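Local coordinates for protein alpha-glucosidase (Pseudoalteromonas sp. K8, PDB 5HQA) that hydrolyses alpha-glucosides as a calcium-binding glycoside hydrolase of family 97 that is activated by chloride, at residues 69-73 with 523-527; 570-574 with 583-587. The contacts are given in a common frame with arbitrary orientation. Residues are numbered along the deposited sequence.

Contact 1. Residues 69-73 with 523-527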
ATOM      1  N   PRO A  69     -12.035 -10.096  -7.352  1.00 18.64           N
ATOM      2  CA  PRO A  69     -11.669 -10.307  -8.763  1.00 19.17           C
ATOM      3  C   PRO A  69     -10.194 -10.623  -8.933  1.00 19.06           C
ATOM      4  O   PRO A  69      -9.824 -11.405  -9.813  1.00 18.75           O
ATOM      5  CB  PRO A  69     -12.048  -8.975  -9.426  1.00 18.76           C
ATOM      6  CG  PRO A  69     -11.949  -7.964  -8.313  1.00 16.99           C
ATOM      7  CD  PRO A  69     -12.414  -8.699  -7.070  1.00 17.86           C
ATOM      8  N   TRP A  70      -9.347 -10.015  -8.110  1.00 15.45           N
ATOM      9  CA  TRP A  70      -7.919 -10.272  -8.032  1.00 15.17           C
ATOM     10  C   TRP A  70      -7.519  -9.911  -6.614  1.00 15.50           C
ATOM     11  O   TRP A  70      -8.228  -9.169  -5.932  1.00 15.79           O
ATOM     12  CB  TRP A  70      -7.118  -9.434  -9.036  1.00 15.31           C
ATOM     13  CG  TRP A  70      -7.418  -7.959  -8.930  1.00 14.81           C
ATOM     14  CD1 TRP A  70      -8.335  -7.258  -9.664  1.00 17.49           C
ATOM     15  CD2 TRP A  70      -6.818  -7.015  -8.033  1.00 15.57           C
ATOM     16  NE1 TRP A  70      -8.334  -5.933  -9.285  1.00 14.71           N
ATOM     17  CE2 TRP A  70      -7.414  -5.758  -8.285  1.00 14.70           C
ATOM     18  CE3 TRP A  70      -5.829  -7.103  -7.047  1.00 13.72           C
ATOM     19  CZ2 TRP A  70      -7.054  -4.602  -7.586  1.00 14.11           C
ATOM     20  CZ3 TRP A  70      -5.474  -5.957  -6.357  1.00 12.96           C
ATOM     21  CH2 TRP A  70      -6.082  -4.721  -6.632  1.00 13.80           C
ATOM     22  N   GLY A  71      -6.388 -10.421  -6.161  1.00 14.74           N
ATOM     23  CA  GLY A  71      -5.971 -10.088  -4.818  1.00 13.58           C
ATOM     24  C   GLY A  71      -4.943 -11.059  -4.274  1.00 16.95           C
ATOM     25  O   GLY A  71      -4.378 -11.883  -4.998  1.00 14.32           O
ATOM     26  N   GLU A  72      -4.710 -10.916  -2.970  1.00 13.57           N
ATOM     27  CA  GLU A  72      -3.830 -11.785  -2.206  1.00 14.12           C
ATOM     28  C   GLU A  72      -4.540 -13.050  -1.743  1.00 14.23           C
ATOM     29  O   GLU A  72      -3.884 -13.995  -1.292  1.00 15.69           O
ATOM     30  CB  GLU A  72      -3.266 -11.007  -1.009  1.00 12.42           C
ATOM     31  CG  GLU A  72      -4.299 -10.607   0.065  1.00 12.14           C
ATOM     32  CD  GLU A  72      -5.059  -9.302  -0.221  1.00 19.59           C
ATOM     33  OE1 GLU A  72      -5.770  -9.201  -1.250  1.00 15.63           O
ATOM     34  OE2 GLU A  72      -4.961  -8.372   0.617  1.00 18.53           O
ATOM     35  N   ARG A  73      -5.864 -13.088  -1.850  1.00 13.67           N
ATOM     36  CA  ARG A  73      -6.632 -14.299  -1.622  1.00 14.26           C
ATOM     37  C   ARG A  73      -7.928 -14.163  -2.403  1.00 15.47           C
ATOM     38  O   ARG A  73      -8.413 -13.051  -2.634  1.00 16.51           O
ATOM     39  CB  ARG A  73      -6.903 -14.551  -0.129  1.00 13.97           C
ATOM     40  CG  ARG A  73      -7.669 -13.441   0.581  1.00 15.90           C
ATOM     41  CD  ARG A  73      -7.785 -13.727   2.090  1.00 17.63           C
ATOM     42  NE  ARG A  73      -6.517 -14.199   2.642  1.00 20.29           N
ATOM     43  CZ  ARG A  73      -5.588 -13.412   3.172  1.00 19.08           C
ATOM     44  NH1 ARG A  73      -4.464 -13.936   3.633  1.00 21.93           N
ATOM     45  NH2 ARG A  73      -5.779 -12.107   3.249  1.00 17.13           N
ATOM     46  N   LEU A 523       6.246  -9.063  -0.851  1.00 11.17           N
ATOM     47  CA  LEU A 523       5.529  -7.794  -1.011  1.00 11.91           C
ATOM     48  C   LEU A 523       4.428  -7.972  -2.046  1.00 13.85           C
ATOM     49  O   LEU A 523       4.710  -8.062  -3.245  1.00 14.19           O
ATOM     50  CB  LEU A 523       6.476  -6.668  -1.420  1.00 12.17           C
ATOM     51  CG  LEU A 523       7.591  -6.311  -0.439  1.00 14.57           C
ATOM     52  CD1 LEU A 523       8.452  -5.195  -1.033  1.00 14.10           C
ATOM     53  CD2 LEU A 523       7.026  -5.901   0.924  1.00 13.29           C
ATOM     54  N   TYR A 524       3.178  -8.017  -1.590  1.00 11.01           N
ATOM     55  CA  TYR A 524       2.076  -8.273  -2.507  1.00  9.83           C
ATOM     56  C   TYR A 524       1.816  -7.065  -3.407  1.00 13.44           C
ATOM     57  O   TYR A 524       1.752  -5.923  -2.938  1.00 13.15           O
ATOM     58  CB  TYR A 524       0.796  -8.637  -1.748  1.00 11.67           C
ATOM     59  CG  TYR A 524      -0.371  -8.637  -2.708  1.00 14.82           C
ATOM     60  CD1 TYR A 524      -0.401  -9.525  -3.784  1.00 13.36           C
ATOM     61  CD2 TYR A 524      -1.404  -7.710  -2.589  1.00 14.53           C
ATOM     62  CE1 TYR A 524      -1.438  -9.508  -4.703  1.00 11.97           C
ATOM     63  CE2 TYR A 524      -2.452  -7.691  -3.504  1.00 14.68           C
ATOM     64  CZ  TYR A 524      -2.452  -8.590  -4.555  1.00 12.46           C
ATOM     65  OH  TYR A 524      -3.473  -8.567  -5.462  1.00 15.39           O
ATOM     66  N   SER A 525       1.651  -7.326  -4.711  1.00 12.02           N
ATOM     67  CA  SER A 525       1.106  -6.353  -5.647  1.00 11.09           C
ATOM     68  C   SER A 525       0.548  -7.104  -6.844  1.00 11.44           C
ATOM     69  O   SER A 525       1.168  -8.088  -7.278  1.00 12.02           O
ATOM     70  CB  SER A 525       2.171  -5.350  -6.100  1.00 13.10           C
ATOM     71  OG  SER A 525       1.620  -4.419  -7.015  1.00 14.32           O
ATOM     72  N   PRO A 526      -0.605  -6.700  -7.393  1.00 11.78           N
ATOM     73  CA  PRO A 526      -1.143  -7.423  -8.560  1.00 11.35           C
ATOM     74  C   PRO A 526      -0.322  -7.208  -9.814  1.00 11.51           C
ATOM     75  O   PRO A 526      -0.385  -8.040 -10.731  1.00 15.23           O
ATOM     76  CB  PRO A 526      -2.557  -6.847  -8.711  1.00 12.16           C
ATOM     77  CG  PRO A 526      -2.442  -5.467  -8.141  1.00 11.11           C
ATOM     78  CD  PRO A 526      -1.489  -5.596  -6.979  1.00 11.23           C
ATOM     79  N   ILE A 527       0.433  -6.116  -9.893  1.00 11.21           N
ATOM     80  CA  ILE A 527       1.450  -5.952 -10.924  1.00 13.58           C
ATOM     81  C   ILE A 527       2.798  -5.882 -10.226  1.00 13.63           C
ATOM     82  O   ILE A 527       2.944  -5.200  -9.207  1.00 12.74           O
ATOM     83  CB  ILE A 527       1.211  -4.723 -11.827  1.00 13.45           C
ATOM     84  CG1 ILE A 527       1.100  -3.433 -11.019  1.00 13.76           C
ATOM     85  CG2 ILE A 527      -0.032  -4.935 -12.696  1.00 14.65           C
ATOM     86  CD1 ILE A 527       1.166  -2.182 -11.891  1.00 15.63           C
TER
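Two loops meet here without a hydrogen bond between them. The interface is small, burying 219 Å² in total, and it is made by Trp-70, Gly-71 and Glu-72 on one side and Tyr-524 and Pro-526 on the other. Trp-70 comes first. Its CA-to-CB bond points toward 523-527, and Trp-70 CZ3 lies 3.6 Å from Pro-526 CG. The hydroxyl of Tyr-524 meets the ring edge, with Trp-70 CE3 and Tyr-524 OH 3.2 Å apart. The indole nitrogen is satisfied elsewhere, by the carbonyl of Pro-449. At Gly-71 the phenol presses on bare backbone: Gly-71 CA is 3.0 Å from Tyr-524 OH. The backbone angles of Gly-71 (161°/-169°) would jam a CB against the carbonyl of Trp-70, so glycine suits this position. Glu-72 then covers one face of the Tyr-524 ring. Its CB sits 4.0 Å from the Tyr-524 ring centroid, nearly on the ring normal, in a CH-pi contact. Glu-72 N lies over the same ring, 3.6 Å from Tyr-524 CZ. The carboxylate forms a salt bridge with Arg-445.

Segment 69-73 connects strands 53-67 and 75-89 of the N-terminal domain. Segment 523-527 leads from helix 513-522 into strand 527-529 of the TIM-barrel domain. Ile-452 of barrel strand 451-454 packs on Trp-70 and Pro-526, while Arg-572 of strand 567-574 touches Glu-72 and Tyr-524.

Contact 2. Residues 570-574 with 583-587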
ATOM      1  N   PHE A 570       6.421 -15.529   3.934  1.00 13.25           N
ATOM      2  CA  PHE A 570       5.109 -15.629   3.302  1.00 11.45           C
ATOM      3  C   PHE A 570       5.033 -16.911   2.493  1.00 14.13           C
ATOM      4  O   PHE A 570       5.997 -17.280   1.820  1.00 14.62           O
ATOM      5  CB  PHE A 570       4.855 -14.457   2.352  1.00 12.11           C
ATOM      6  CG  PHE A 570       3.859 -13.449   2.851  1.00 11.76           C
ATOM      7  CD1 PHE A 570       2.499 -13.717   2.802  1.00 14.26           C
ATOM      8  CD2 PHE A 570       4.281 -12.210   3.308  1.00 13.47           C
ATOM      9  CE1 PHE A 570       1.567 -12.771   3.240  1.00 14.79           C
ATOM     10  CE2 PHE A 570       3.361 -11.261   3.739  1.00 12.99           C
ATOM     11  CZ  PHE A 570       2.007 -11.545   3.696  1.00 13.34           C
ATOM     12  N   ALA A 571       3.887 -17.589   2.563  1.00 13.30           N
ATOM     13  CA  ALA A 571       3.527 -18.640   1.619  1.00 12.76           C
ATOM     14  C   ALA A 571       2.231 -18.234   0.924  1.00 15.38           C
ATOM     15  O   ALA A 571       1.287 -17.775   1.582  1.00 14.38           O
ATOM     16  CB  ALA A 571       3.365 -19.988   2.327  1.00 13.04           C
ATOM     17  N   ARG A 572       2.187 -18.376  -0.405  1.00 13.47           N
ATOM     18  CA  ARG A 572       0.999 -18.004  -1.166  1.00 12.99           C
ATOM     19  C   ARG A 572       0.718 -19.051  -2.236  1.00 14.52           C
ATOM     20  O   ARG A 572       1.645 -19.590  -2.850  1.00 13.97           O
ATOM     21  CB  ARG A 572       1.148 -16.623  -1.829  1.00 12.70           C
ATOM     22  CG  ARG A 572       1.594 -15.503  -0.906  1.00 12.25           C
ATOM     23  CD  ARG A 572       1.622 -14.187  -1.662  1.00 12.13           C
ATOM     24  NE  ARG A 572       2.356 -13.128  -0.968  1.00 12.04           N
ATOM     25  CZ  ARG A 572       1.791 -12.122  -0.303  1.00 13.97           C
ATOM     26  NH1 ARG A 572       0.465 -12.035  -0.216  1.00 13.73           N
ATOM     27  NH2 ARG A 572       2.553 -11.193   0.273  1.00 11.34           N
ATOM     28  N   LYS A 573      -0.561 -19.325  -2.465  1.00 13.93           N
ATOM     29  CA  LYS A 573      -0.987 -20.290  -3.471  1.00 14.50           C
ATOM     30  C   LYS A 573      -1.521 -19.539  -4.681  1.00 16.24           C
ATOM     31  O   LYS A 573      -2.371 -18.656  -4.537  1.00 14.73           O
ATOM     32  CB  LYS A 573      -2.062 -21.231  -2.918  1.00 15.03           C
ATOM     33  CG  LYS A 573      -2.257 -22.473  -3.776  1.00 15.65           C
ATOM     34  CD  LYS A 573      -3.380 -23.374  -3.236  1.00 17.50           C
ATOM     35  CE  LYS A 573      -3.474 -24.656  -4.059  1.00 19.70           C
ATOM     36  NZ  LYS A 573      -4.560 -25.557  -3.581  1.00 21.91           N
ATOM     37  N   GLU A 574      -1.029 -19.893  -5.869  1.00 16.14           N
ATOM     38  CA  GLU A 574      -1.369 -19.130  -7.059  1.00 15.85           C
ATOM     39  C   GLU A 574      -2.851 -19.260  -7.378  1.00 16.67           C
ATOM     40  O   GLU A 574      -3.461 -20.313  -7.172  1.00 17.01           O
ATOM     41  CB  GLU A 574      -0.542 -19.602  -8.249  1.00 15.53           C
ATOM     42  CG  GLU A 574      -0.908 -20.978  -8.706  1.00 16.18           C
ATOM     43  CD  GLU A 574       0.051 -21.521  -9.740  1.00 21.36           C
ATOM     44  OE1 GLU A 574       1.057 -20.832 -10.032  1.00 20.25           O
ATOM     45  OE2 GLU A 574      -0.199 -22.634 -10.245  1.00 19.03           O
ATOM     46  N   ASN A 583      -2.334 -24.734  -8.896  1.00 19.66           N
ATOM     47  CA  ASN A 583      -1.846 -25.791  -8.021  1.00 19.79           C
ATOM     48  C   ASN A 583      -0.524 -25.479  -7.331  1.00 19.94           C
ATOM     49  O   ASN A 583      -0.209 -26.135  -6.332  1.00 21.18           O
ATOM     50  CB  ASN A 583      -1.691 -27.096  -8.806  1.00 21.46           C
ATOM     51  CG  ASN A 583      -2.995 -27.571  -9.389  1.00 25.34           C
ATOM     52  OD1 ASN A 583      -3.054 -27.972 -10.552  1.00 30.00           O
ATOM     53  ND2 ASN A 583      -4.053 -27.518  -8.593  1.00 21.27           N
ATOM     54  N   ASP A 584       0.259 -24.515  -7.822  1.00 19.08           N
ATOM     55  CA  ASP A 584       1.570 -24.251  -7.238  1.00 17.22           C
ATOM     56  C   ASP A 584       1.477 -23.316  -6.035  1.00 19.07           C
ATOM     57  O   ASP A 584       0.668 -22.381  -6.009  1.00 16.90           O
ATOM     58  CB  ASP A 584       2.514 -23.638  -8.270  1.00 16.21           C
ATOM     59  CG  ASP A 584       2.946 -24.622  -9.324  1.00 18.18           C
ATOM     60  OD1 ASP A 584       3.779 -24.232 -10.171  1.00 18.61           O
ATOM     61  OD2 ASP A 584       2.459 -25.779  -9.306  1.00 19.65           O
ATOM     62  N   TRP A 585       2.328 -23.575  -5.045  1.00 17.44           N
ATOM     63  CA  TRP A 585       2.577 -22.676  -3.927  1.00 16.05           C
ATOM     64  C   TRP A 585       3.914 -21.978  -4.123  1.00 16.41           C
ATOM     65  O   TRP A 585       4.808 -22.479  -4.808  1.00 15.63           O
ATOM     66  CB  TRP A 585       2.601 -23.430  -2.597  1.00 15.57           C
ATOM     67  CG  TRP A 585       1.261 -23.810  -2.053  1.00 17.50           C
ATOM     68  CD1 TRP A 585       0.533 -24.931  -2.352  1.00 19.15           C
ATOM     69  CD2 TRP A 585       0.506 -23.086  -1.079  1.00 17.12           C
ATOM     70  NE1 TRP A 585      -0.639 -24.941  -1.627  1.00 18.15           N
ATOM     71  CE2 TRP A 585      -0.679 -23.819  -0.839  1.00 16.32           C
ATOM     72  CE3 TRP A 585       0.714 -21.884  -0.387  1.00 17.05           C
ATOM     73  CZ2 TRP A 585      -1.653 -23.387   0.058  1.00 15.78           C
ATOM     74  CZ3 TRP A 585      -0.261 -21.452   0.502  1.00 15.97           C
ATOM     75  CH2 TRP A 585      -1.428 -22.207   0.715  1.00 17.28           C
ATOM     76  N   TYR A 586       4.045 -20.814  -3.496  1.00 13.59           N
ATOM     77  CA  TYR A 586       5.278 -20.045  -3.528  1.00 13.77           C
ATOM     78  C   TYR A 586       5.608 -19.576  -2.122  1.00 14.51           C
ATOM     79  O   TYR A 586       4.711 -19.352  -1.310  1.00 15.30           O
ATOM     80  CB  TYR A 586       5.154 -18.843  -4.464  1.00 14.53           C
ATOM     81  CG  TYR A 586       5.223 -19.237  -5.917  1.00 14.42           C
ATOM     82  CD1 TYR A 586       4.126 -19.810  -6.559  1.00 15.33           C
ATOM     83  CD2 TYR A 586       6.395 -19.053  -6.641  1.00 14.66           C
ATOM     84  CE1 TYR A 586       4.200 -20.192  -7.892  1.00 16.36           C
ATOM     85  CE2 TYR A 586       6.476 -19.420  -7.969  1.00 15.43           C
ATOM     86  CZ  TYR A 586       5.381 -19.989  -8.586  1.00 16.69           C
ATOM     87  OH  TYR A 586       5.472 -20.346  -9.907  1.00 16.65           O
ATOM     88  N   LEU A 587       6.897 -19.431  -1.833  1.00 13.08           N
ATOM     89  CA  LEU A 587       7.320 -18.917  -0.542  1.00 13.06           C
ATOM     90  C   LEU A 587       8.371 -17.835  -0.747  1.00 15.19           C
ATOM     91  O   LEU A 587       9.231 -17.949  -1.628  1.00 15.06           O
ATOM     92  CB  LEU A 587       7.874 -20.044   0.355  1.00 13.36           C
ATOM     93  CG  LEU A 587       8.398 -19.652   1.740  1.00 14.67           C
ATOM     94  CD1 LEU A 587       8.155 -20.773   2.738  1.00 14.83           C
ATOM     95  CD2 LEU A 587       9.886 -19.288   1.694  1.00 12.49           C
TER
HETATM   96  O   HOH W   1       3.468 -21.675 -11.021  1.00 16.92           O
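Arg-572 and Tyr-586 form an antiparallel hydrogen-bonded pair. Arg-572 N donates to Tyr-586 O at 2.9 Å, and Tyr-586 N donates to Arg-572 O at 2.8 Å. A third backbone bond, from Glu-574 N to Asp-584 O at 3.0 Å, continues the pairing toward the turn. The Glu-574 side chain reaches across too, and its OE2 accepts from Asp-584 N at 3.1 Å. One water joins Glu-574 OE1, Asp-584 OD1 and Tyr-586 OH, each at 2.7 Å. It donates to the two carboxylates and accepts from the phenol. The carboxylates are close, with Glu-574 OE2 4.2 Å from Asp-584 OD2, but Asp-584 also has a salt bridge to Arg-657.

Around these bonds the strands are closely spaced. Ala-571 CA makes a CA-H...O contact with Tyr-586 O at 3.2 Å, and Trp-585 CA one with Arg-572 O at 3.4 Å. The side chains of Ala-571, Lys-573, Trp-585 and Leu-587 share one face of the sheet. There Lys-573 CB sits 3.5 Å from the centroid of the Trp-585 six-membered ring, squarely over it, in a CH-pi contact. Ala-571 CB is 4.2 Å from Trp-585 CE3. Asp-606 forms a salt bridge with Lys-573 NZ and accepts a hydrogen bond from Trp-585 NE1. Arg-572 and Tyr-586 project from the other face.

This is a beta hairpin of strands 567-574 and 585-591. It lies within the antiparallel sheet of the C-terminal domain of family 97 enzymes, flanked by strands 554-563 and 653-660.

In the fold
The centres of contacts 1 and 2 lie 12 Å apart, and Arg-572 connects them. Within contact 2 its backbone pairs the hairpin. Its guanidinium reaches contact 1, where Arg-572 NH2 packs 3.7 Å from Tyr-524 CB and Arg-572 NH1 4.0 Å from Glu-72 CB. It also hydrogen-bonds to the carbonyl of Val-521 and to the Ser-557 hydroxyl. The N-terminal domain, the barrel and the C-terminal domain thus meet within a single chain. Contact 1 is nearer the active site: the side chain of Pro-526 is about 12 Å from that of the calcium ligand Glu-455. Contact 2 lies away from the calcium, magnesium and glycan sites.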